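Protelomerase (Agrobacterium tumefaciens, PDB 4F43) generates and protects the hairpin ends of a linear chromosome, probably by cutting DNA and rejoining each strand end. Local coordinates at residues 11-15 with 30-34; 53-57 with 72-76; 132-136 with 204-209. The protein carries 1 engineered substitution. All blocks are in the same frame, centred on the assembly; numbering follows the deposited sequence.

Contact 1: residues 11-15 with 30-34; sequences IVEKI and LLRIA
I11 meets L30 where helix 9-18 crosses helix 28-40, and this pair forms the tight part of the contact. The CG2 methyl of I11 presses on the backbone as much as on the side chain, lying 3.3 Å from L30 O and 3.8 Å from L30 CB. Its other branch passes obliquely over the end of the leucine, I11 CD1 lying 4.0 Å from L30 CD2, so that both arms of the isoleucine engage the same residue. L30 O already accepts the helical bond from A34 N, and the methyl adds only van der Waals contact to it.

One turn on, I15 bridges two positions of the facing helix. With CG1 beside the backbone N (chi1 -65°) and the chain extended beyond it (chi2 175°), its CD1 reaches 3.7 Å from L31 CD2 and 4.1 Å from A34 CB. The same methyl also lies 4.0 Å from L30 O.

Toward solvent the packing thins. K14 touches L30 with its aliphatic root alone, CB to CD1 at 4.3 Å, while its amine extends away to a long, weak ion pair with D231. L31 is an exposed residue that meets I15 with its CD2 methyl. No hydrogen bond joins the two segments; the short axes approach to 9.8 Å and run more antiparallel than not, at 136°.

L30 N makes a weak hydrogen bond to a DNA phosphate, placing this surface pair beside the nucleic acid. Behind it, I33, which I11 grazes with CG1, turns its buried side chain onto K74, Y75 and A78, so helix 28-40 packs against helix 9-18 on one side and helix 65-82 on an adjacent one.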
loop_
_atom_site.group_PDB
_atom_site.type_symbol
_atom_site.label_atom_id
_atom_site.label_comp_id
_atom_site.label_asym_id
_atom_site.label_seq_id
_atom_site.Cartn_x
_atom_site.Cartn_y
_atom_site.Cartn_z
ATOM N N ILE A 11 13.999 -16.545 1.515
ATOM C CA ILE A 11 14.877 -16.157 2.613
ATOM C C ILE A 11 16.325 -16.525 2.310
ATOM O O ILE A 11 17.234 -15.712 2.485
ATOM C CB ILE A 11 14.467 -16.849 3.925
ATOM C CG1 ILE A 11 12.942 -16.876 4.069
ATOM C CG2 ILE A 11 15.124 -16.166 5.113
ATOM C CD1 ILE A 11 12.314 -15.507 4.198
ATOM N N VAL A 12 16.521 -17.757 1.848
ATOM C CA VAL A 12 17.847 -18.271 1.525
ATOM C C VAL A 12 18.555 -17.412 0.481
ATOM O O VAL A 12 19.714 -17.044 0.659
ATOM C CB VAL A 12 17.778 -19.730 1.030
ATOM C CG1 VAL A 12 19.146 -20.205 0.564
ATOM C CG2 VAL A 12 17.238 -20.636 2.126
ATOM N N GLU A 13 17.854 -17.092 -0.602
ATOM C CA GLU A 13 18.414 -16.240 -1.645
ATOM C C GLU A 13 18.693 -14.838 -1.114
ATOM O O GLU A 13 19.705 -14.220 -1.461
ATOM C CB GLU A 13 17.479 -16.182 -2.855
ATOM C CG GLU A 13 17.414 -17.479 -3.645
ATOM C CD GLU A 13 16.399 -17.429 -4.769
ATOM O OE1 GLU A 13 15.689 -16.409 -4.888
ATOM O OE2 GLU A 13 16.310 -18.412 -5.536
ATOM N N LYS A 14 17.802 -14.344 -0.258
ATOM C CA LYS A 14 17.988 -13.033 0.358
ATOM C C LYS A 14 19.205 -13.000 1.280
ATOM O O LYS A 14 19.774 -11.938 1.532
ATOM C CB LYS A 14 16.734 -12.607 1.126
ATOM C CG LYS A 14 15.598 -12.137 0.237
ATOM C CD LYS A 14 14.443 -11.598 1.060
ATOM C CE LYS A 14 13.346 -11.041 0.169
ATOM N NZ LYS A 14 12.219 -10.485 0.964
ATOM N N ILE A 15 19.597 -14.166 1.783
ATOM C CA ILE A 15 20.787 -14.275 2.620
ATOM C C ILE A 15 22.047 -14.401 1.768
ATOM O O ILE A 15 23.065 -13.760 2.043
ATOM C CB ILE A 15 20.689 -15.474 3.583
ATOM C CG1 ILE A 15 19.546 -15.263 4.578
ATOM C CG2 ILE A 15 22.000 -15.674 4.329
ATOM C CD1 ILE A 15 19.308 -16.441 5.493
ATOM N N LEU A 30 15.849 -12.908 9.303
ATOM C CA LEU A 30 15.880 -13.846 8.185
ATOM C C LEU A 30 16.647 -15.110 8.565
ATOM O O LEU A 30 16.285 -16.216 8.161
ATOM C CB LEU A 30 16.519 -13.194 6.956
ATOM C CG LEU A 30 15.774 -12.016 6.327
ATOM C CD1 LEU A 30 16.634 -11.337 5.272
ATOM C CD2 LEU A 30 14.458 -12.480 5.726
ATOM N N LEU A 31 17.705 -14.936 9.352
ATOM C CA LEU A 31 18.486 -16.063 9.848
ATOM C C LEU A 31 17.673 -16.931 10.802
ATOM O O LEU A 31 17.731 -18.158 10.731
ATOM C CB LEU A 31 19.762 -15.576 10.538
ATOM C CG LEU A 31 20.867 -15.038 9.626
ATOM C CD1 LEU A 31 22.059 -14.572 10.446
ATOM C CD2 LEU A 31 21.286 -16.090 8.612
ATOM N N ARG A 32 16.920 -16.293 11.693
ATOM C CA ARG A 32 16.086 -17.028 12.639
ATOM C C ARG A 32 14.986 -17.804 11.920
ATOM O O ARG A 32 14.649 -18.922 12.310
ATOM C CB ARG A 32 15.479 -16.091 13.684
ATOM C CG ARG A 32 16.504 -15.432 14.592
ATOM C CD ARG A 32 15.910 -15.107 15.950
ATOM N NE ARG A 32 15.489 -16.315 16.654
ATOM C CZ ARG A 32 16.279 -17.030 17.449
ATOM N NH1 ARG A 32 17.537 -16.659 17.645
ATOM N NH2 ARG A 32 15.811 -18.117 18.047
ATOM N N ILE A 33 14.437 -17.206 10.868
ATOM C CA ILE A 33 13.428 -17.870 10.048
ATOM C C ILE A 33 14.034 -19.057 9.305
ATOM O O ILE A 33 13.431 -20.131 9.222
ATOM C CB ILE A 33 12.795 -16.893 9.034
ATOM C CG1 ILE A 33 12.070 -15.764 9.765
ATOM C CG2 ILE A 33 11.832 -17.622 8.111
ATOM C CD1 ILE A 33 11.452 -14.735 8.846
ATOM N N ALA A 34 15.234 -18.857 8.768
ATOM C CA ALA A 34 15.938 -19.917 8.053
ATOM C C ALA A 34 16.228 -21.105 8.967
ATOM O O ALA A 34 16.010 -22.256 8.592
ATOM C CB ALA A 34 17.228 -19.383 7.450
#

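Contact 2: residues 53-57 with 72-76; sequences WDAEI and ITKYR. With nucleotides of chain B.
A T-shaped aromatic pair, W53 against Y75, lies at the heart of the buried interface between helix 46-59 and the DNA-binding helix 65-82. The six-membered ring of W53 points its edge at the face of Y75, with planes 85° apart and CZ3 3.9 Å from Y75 CG. Because W53 CG is anti to the backbone N (chi1 -179°), the indole spans the gap, and its far edge also reaches I72, CH2 to CG1 at 4.1 Å. I57 adds a methyl contact, CD1 to I72 CD1.

These successive helices form a roughly antiparallel helical hairpin in the N-terminal part of the chain, and their segment axes stay 12.8 Å apart, a spacing that the large side chains bridge. Y75 OH donates a hydrogen bond to E56 OE1 (3.1 Å), meeting the anti lone pair of the carboxylate oxygen. The same oxygen takes a salt bridge from R32 NE of helix 28-40, so two donors grip it inside the bundle.

On another side of helix 65-82, T73 OG1 donates to OP2 of DT20 of chain B at 2.6 Å. R76 NE reaches OP1 of that phosphate at 3.0 Å, through a bent bond (138°) at the guanidinium edge, while R76 NH1 is held by the carbonyls of L90 and A93.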
loop_
_atom_site.group_PDB
_atom_site.type_symbol
_atom_site.label_atom_id
_atom_site.label_comp_id
_atom_site.label_asym_id
_atom_site.label_seq_id
_atom_site.Cartn_x
_atom_site.Cartn_y
_atom_site.Cartn_z
ATOM N N TRP A 53 8.106 -23.175 18.289
ATOM C CA TRP A 53 7.364 -21.933 18.120
ATOM C C TRP A 53 7.296 -21.124 19.413
ATOM O O TRP A 53 7.240 -19.898 19.379
ATOM C CB TRP A 53 5.954 -22.207 17.594
ATOM C CG TRP A 53 5.150 -20.962 17.383
ATOM C CD1 TRP A 53 4.024 -20.587 18.058
ATOM C CD2 TRP A 53 5.421 -19.915 16.444
ATOM N NE1 TRP A 53 3.573 -19.376 17.590
ATOM C CE2 TRP A 53 4.415 -18.941 16.601
ATOM C CE3 TRP A 53 6.417 -19.707 15.484
ATOM C CZ2 TRP A 53 4.374 -17.779 15.830
ATOM C CZ3 TRP A 53 6.376 -18.553 14.722
ATOM C CH2 TRP A 53 5.362 -17.603 14.899
ATOM N N ASP A 54 7.299 -21.815 20.549
ATOM C CA ASP A 54 7.290 -21.144 21.846
ATOM C C ASP A 54 8.605 -20.415 22.083
ATOM O O ASP A 54 8.617 -19.295 22.593
ATOM C CB ASP A 54 7.015 -22.136 22.978
ATOM C CG ASP A 54 5.542 -22.461 23.122
ATOM O OD1 ASP A 54 5.149 -22.968 24.195
ATOM O OD2 ASP A 54 4.778 -22.207 22.167
ATOM N N ALA A 55 9.709 -21.052 21.709
ATOM C CA ALA A 55 11.017 -20.419 21.820
ATOM C C ALA A 55 11.121 -19.241 20.854
ATOM O O ALA A 55 11.534 -18.140 21.238
ATOM C CB ALA A 55 12.122 -21.431 21.552
ATOM N N GLU A 56 10.729 -19.479 19.604
ATOM C CA GLU A 56 10.791 -18.450 18.570
ATOM C C GLU A 56 9.955 -17.227 18.945
ATOM O O GLU A 56 10.347 -16.091 18.679
ATOM C CB GLU A 56 10.331 -19.013 17.224
ATOM C CG GLU A 56 11.042 -18.403 16.030
ATOM C CD GLU A 56 12.518 -18.750 15.999
ATOM O OE1 GLU A 56 13.313 -17.936 15.486
ATOM O OE2 GLU A 56 12.882 -19.844 16.482
ATOM N N ILE A 57 8.803 -17.470 19.562
ATOM C CA ILE A 57 7.954 -16.397 20.067
ATOM C C ILE A 57 8.629 -15.705 21.244
ATOM O O ILE A 57 8.607 -14.477 21.356
ATOM C CB ILE A 57 6.567 -16.929 20.494
ATOM C CG1 ILE A 57 5.665 -17.099 19.273
ATOM C CG2 ILE A 57 5.904 -15.988 21.488
ATOM C CD1 ILE A 57 5.332 -15.795 18.579
ATOM N N ILE A 72 5.263 -12.538 12.416
ATOM C CA ILE A 72 4.473 -13.762 12.397
ATOM C C ILE A 72 3.987 -14.038 10.978
ATOM O O ILE A 72 4.004 -15.182 10.517
ATOM C CB ILE A 72 3.285 -13.694 13.378
ATOM C CG1 ILE A 72 3.785 -13.811 14.818
ATOM C CG2 ILE A 72 2.281 -14.801 13.089
ATOM C CD1 ILE A 72 2.685 -13.758 15.854
ATOM N N THR A 73 3.579 -12.981 10.278
ATOM C CA THR A 73 3.222 -13.106 8.867
ATOM C C THR A 73 4.403 -13.645 8.060
ATOM O O THR A 73 4.235 -14.527 7.213
ATOM C CB THR A 73 2.750 -11.763 8.276
ATOM O OG1 THR A 73 1.543 -11.348 8.929
ATOM C CG2 THR A 73 2.490 -11.893 6.782
ATOM N N LYS A 74 5.598 -13.125 8.341
ATOM C CA LYS A 74 6.814 -13.601 7.682
ATOM C C LYS A 74 7.038 -15.099 7.897
ATOM O O LYS A 74 7.227 -15.853 6.936
ATOM C CB LYS A 74 8.040 -12.822 8.167
ATOM C CG LYS A 74 8.022 -11.341 7.833
ATOM C CD LYS A 74 9.306 -10.670 8.291
ATOM C CE LYS A 74 9.286 -9.176 8.021
ATOM N NZ LYS A 74 9.199 -8.869 6.567
ATOM N N TYR A 75 7.017 -15.519 9.159
ATOM C CA TYR A 75 7.178 -16.926 9.513
ATOM C C TYR A 75 6.161 -17.801 8.794
ATOM O O TYR A 75 6.521 -18.802 8.178
ATOM C CB TYR A 75 7.038 -17.129 11.024
ATOM C CG TYR A 75 8.264 -16.762 11.831
ATOM C CD1 TYR A 75 9.377 -17.593 11.859
ATOM C CD2 TYR A 75 8.299 -15.595 12.583
ATOM C CE1 TYR A 75 10.495 -17.264 12.602
ATOM C CE2 TYR A 75 9.411 -15.257 13.327
ATOM C CZ TYR A 75 10.506 -16.095 13.333
ATOM O OH TYR A 75 11.615 -15.761 14.075
ATOM N N ARG A 76 4.891 -17.413 8.875
ATOM C CA ARG A 76 3.808 -18.183 8.269
ATOM C C ARG A 76 3.962 -18.314 6.755
ATOM O O ARG A 76 3.758 -19.395 6.197
ATOM C CB ARG A 76 2.450 -17.571 8.617
ATOM C CG ARG A 76 2.099 -17.652 10.092
ATOM C CD ARG A 76 0.738 -17.040 10.368
ATOM N NE ARG A 76 -0.322 -17.747 9.657
ATOM C CZ ARG A 76 -0.912 -18.851 10.105
ATOM N NH1 ARG A 76 -0.544 -19.374 11.266
ATOM N NH2 ARG A 76 -1.868 -19.432 9.392
ATOM P P DT B 20 -0.937 -14.195 8.171
ATOM O OP1 DT B 20 -0.451 -15.480 7.621
ATOM O OP2 DT B 20 -0.088 -13.423 9.106
ATOM O "O5'" DT B 20 -1.321 -13.252 6.937
ATOM C "C5'" DT B 20 -2.113 -13.760 5.869
ATOM C "C4'" DT B 20 -2.202 -12.755 4.734
ATOM O "O4'" DT B 20 -2.856 -11.551 5.207
ATOM C "C3'" DT B 20 -0.861 -12.311 4.155
ATOM O "O3'" DT B 20 -0.955 -12.172 2.741
ATOM C "C2'" DT B 20 -0.615 -10.965 4.832
ATOM C "C1'" DT B 20 -2.032 -10.429 4.971
ATOM N N1 DT B 20 -2.175 -9.499 6.115
ATOM C C2 DT B 20 -2.692 -8.243 5.900
ATOM O O2 DT B 20 -3.050 -7.844 4.806
ATOM N N3 DT B 20 -2.778 -7.467 7.026
ATOM C C4 DT B 20 -2.407 -7.807 8.313
ATOM O O4 DT B 20 -2.527 -7.026 9.256
ATOM C C5 DT B 20 -1.872 -9.137 8.459
ATOM C C7 DT B 20 -1.432 -9.637 9.799
ATOM C C6 DT B 20 -1.781 -9.909 7.370
#

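Contact 3: residues 132-136 with 204-209; sequences EDCLK and TRSETV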
loop_
_atom_site.group_PDB
_atom_site.type_symbol
_atom_site.label_atom_id
_atom_site.label_comp_id
_atom_site.label_asym_id
_atom_site.label_seq_id
_atom_site.Cartn_x
_atom_site.Cartn_y
_atom_site.Cartn_z
ATOM N N GLU A 132 0.747 18.109 -11.088
ATOM C CA GLU A 132 0.488 18.370 -12.500
ATOM C C GLU A 132 1.754 18.816 -13.228
ATOM O O GLU A 132 1.933 18.528 -14.411
ATOM C CB GLU A 132 -0.605 19.428 -12.654
ATOM C CG GLU A 132 -1.131 19.574 -14.071
ATOM C CD GLU A 132 -2.150 20.688 -14.199
ATOM O OE1 GLU A 132 -3.191 20.469 -14.852
ATOM O OE2 GLU A 132 -1.909 21.785 -13.651
ATOM N N ASP A 133 2.629 19.517 -12.515
ATOM C CA ASP A 133 3.900 19.955 -13.077
ATOM C C ASP A 133 4.891 18.799 -13.134
ATOM O O ASP A 133 5.716 18.722 -14.043
ATOM C CB ASP A 133 4.475 21.116 -12.268
ATOM C CG ASP A 133 3.626 22.366 -12.366
ATOM O OD1 ASP A 133 3.020 22.587 -13.436
ATOM O OD2 ASP A 133 3.559 23.122 -11.375
ATOM N N CYS A 134 4.807 17.905 -12.153
ATOM C CA CYS A 134 5.647 16.714 -12.129
ATOM C C CYS A 134 5.276 15.783 -13.275
ATOM O O CYS A 134 6.088 14.969 -13.716
ATOM C CB CYS A 134 5.515 15.981 -10.793
ATOM S SG CYS A 134 6.300 16.814 -9.396
ATOM N N LEU A 135 4.042 15.912 -13.753
ATOM C CA LEU A 135 3.567 15.112 -14.878
ATOM C C LEU A 135 4.344 15.404 -16.164
ATOM O O LEU A 135 4.373 14.584 -17.081
ATOM C CB LEU A 135 2.076 15.360 -15.110
ATOM C CG LEU A 135 1.167 14.132 -15.097
ATOM C CD1 LEU A 135 1.278 13.407 -13.768
ATOM C CD2 LEU A 135 -0.275 14.526 -15.376
ATOM N N LYS A 136 4.972 16.575 -16.225
ATOM C CA LYS A 136 5.695 16.998 -17.421
ATOM C C LYS A 136 7.211 16.935 -17.241
ATOM O O LYS A 136 7.965 17.367 -18.111
ATOM C CB LYS A 136 5.265 18.411 -17.822
ATOM C CG LYS A 136 3.798 18.508 -18.208
ATOM C CD LYS A 136 3.237 19.890 -17.928
ATOM C CE LYS A 136 1.749 19.946 -18.222
ATOM N NZ LYS A 136 1.144 21.229 -17.769
ATOM N N THR A 204 -6.686 15.936 -13.724
ATOM C CA THR A 204 -6.270 16.740 -14.869
ATOM C C THR A 204 -6.677 15.990 -16.132
ATOM O O THR A 204 -7.060 14.823 -16.057
ATOM C CB THR A 204 -4.752 17.009 -14.872
ATOM O OG1 THR A 204 -4.439 18.004 -15.855
ATOM C CG2 THR A 204 -3.983 15.737 -15.176
ATOM N N ARG A 205 -6.602 16.650 -17.284
ATOM C CA ARG A 205 -7.061 16.038 -18.533
ATOM C C ARG A 205 -6.362 14.715 -18.843
ATOM O O ARG A 205 -5.153 14.578 -18.657
ATOM C CB ARG A 205 -6.957 17.013 -19.709
ATOM C CG ARG A 205 -5.848 18.042 -19.591
ATOM C CD ARG A 205 -6.075 19.172 -20.583
ATOM N NE ARG A 205 -5.080 20.234 -20.463
ATOM C CZ ARG A 205 -4.036 20.373 -21.272
ATOM N NH1 ARG A 205 -3.843 19.515 -22.264
ATOM N NH2 ARG A 205 -3.184 21.373 -21.091
ATOM N N SER A 206 -7.148 13.747 -19.310
ATOM C CA SER A 206 -6.696 12.368 -19.490
ATOM C C SER A 206 -5.496 12.214 -20.424
ATOM O O SER A 206 -4.666 11.325 -20.231
ATOM C CB SER A 206 -7.854 11.490 -19.975
ATOM O OG SER A 206 -8.464 12.040 -21.128
ATOM N N GLU A 207 -5.410 13.077 -21.432
ATOM C CA GLU A 207 -4.319 13.018 -22.400
ATOM C C GLU A 207 -2.967 13.261 -21.735
ATOM O O GLU A 207 -1.970 12.620 -22.073
ATOM C CB GLU A 207 -4.540 14.032 -23.526
ATOM C CG GLU A 207 -5.834 13.840 -24.307
ATOM C CD GLU A 207 -7.027 14.507 -23.650
ATOM O OE1 GLU A 207 -6.824 15.469 -22.879
ATOM O OE2 GLU A 207 -8.168 14.067 -23.904
ATOM N N THR A 208 -2.945 14.187 -20.781
ATOM C CA THR A 208 -1.723 14.526 -20.063
ATOM C C THR A 208 -1.246 13.358 -19.202
ATOM O O THR A 208 -0.065 13.000 -19.223
ATOM C CB THR A 208 -1.924 15.770 -19.175
ATOM O OG1 THR A 208 -2.530 16.818 -19.944
ATOM C CG2 THR A 208 -0.592 16.252 -18.622
ATOM N N VAL A 209 -2.171 12.768 -18.449
ATOM C CA VAL A 209 -1.863 11.616 -17.607
ATOM C C VAL A 209 -1.381 10.439 -18.447
ATOM O O VAL A 209 -0.378 9.803 -18.124
ATOM C CB VAL A 209 -3.085 11.178 -16.775
ATOM C CG1 VAL A 209 -2.802 9.862 -16.065
ATOM C CG2 VAL A 209 -3.457 12.256 -15.775
#
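E132, in the last turns of the helix that begins at 124, and L135 beyond it face the start of helix 206-217 within the telomere resolvase catalytic domain, a fold related to that of tyrosine recombinases. The contact joins the end region of one helix to the beginning of another: R205 occupies the N-cap position of the second helix, and T204 immediately precedes it.

The polar element is a single hydrogen bond. T204 OG1 donates to E132 OE1 at 2.9 Å, and the glutamate oxygen accepts with its anti lone pair. E132 stretches across to it, CG anti to the backbone N and the chain extended beyond, while the threonine directs OG1 to the glutamate and keeps its methyl for the apolar side.

Apolar contacts converge on one methyl, L135 CD2. It meets T204 CG2 tip to tip at 3.9 Å, lies 3.7 Å from T208 CG2 and is 3.9 Å from V209 CG2. L135 reaches this position with chi1 at -124°, away from a staggered value. L147 of helix 140-151 packs on both L135 and V209, extending the apolar patch into the domain, and M150 of that helix touches T204. On the exposed side, K136 adds only a loose brush, CE to T208 CG2 at 4.4 Å.

Charge is spread more thinly. R205 NE lies 5.9 Å from E132 OE1, which may give a mild attraction, but K136 NZ is 5.5 Å from R205 NH2, and these like charges may partly offset it. Over one face of the R205 guanidinium, offset toward its rim, T208 OG1 sits 3.7 Å above the plane.

Overall arrangement
Contacts 1 and 2 belong to one N-terminal helical assembly, their centres about 14 Å apart, whereas contact 3 lies on the opposite side of the chain's centre, with nearest atoms about 30 Å from either. Contact 1 is a surface contact made of aliphatic side chains; contact 2 is buried, and mixes aromatic, hydrogen-bonded and phosphate-binding groups. They share no helix, but touch through helix 28-40, whose R32 and I33 reach E56 and Y75. Both approach the DNA. Contact 3, partly buried and about 15 Å from the nucleic acid at its nearest atom, joins the end region of one helix to the start of another within the catalytic domain, with one polar bond beside a methyl cluster.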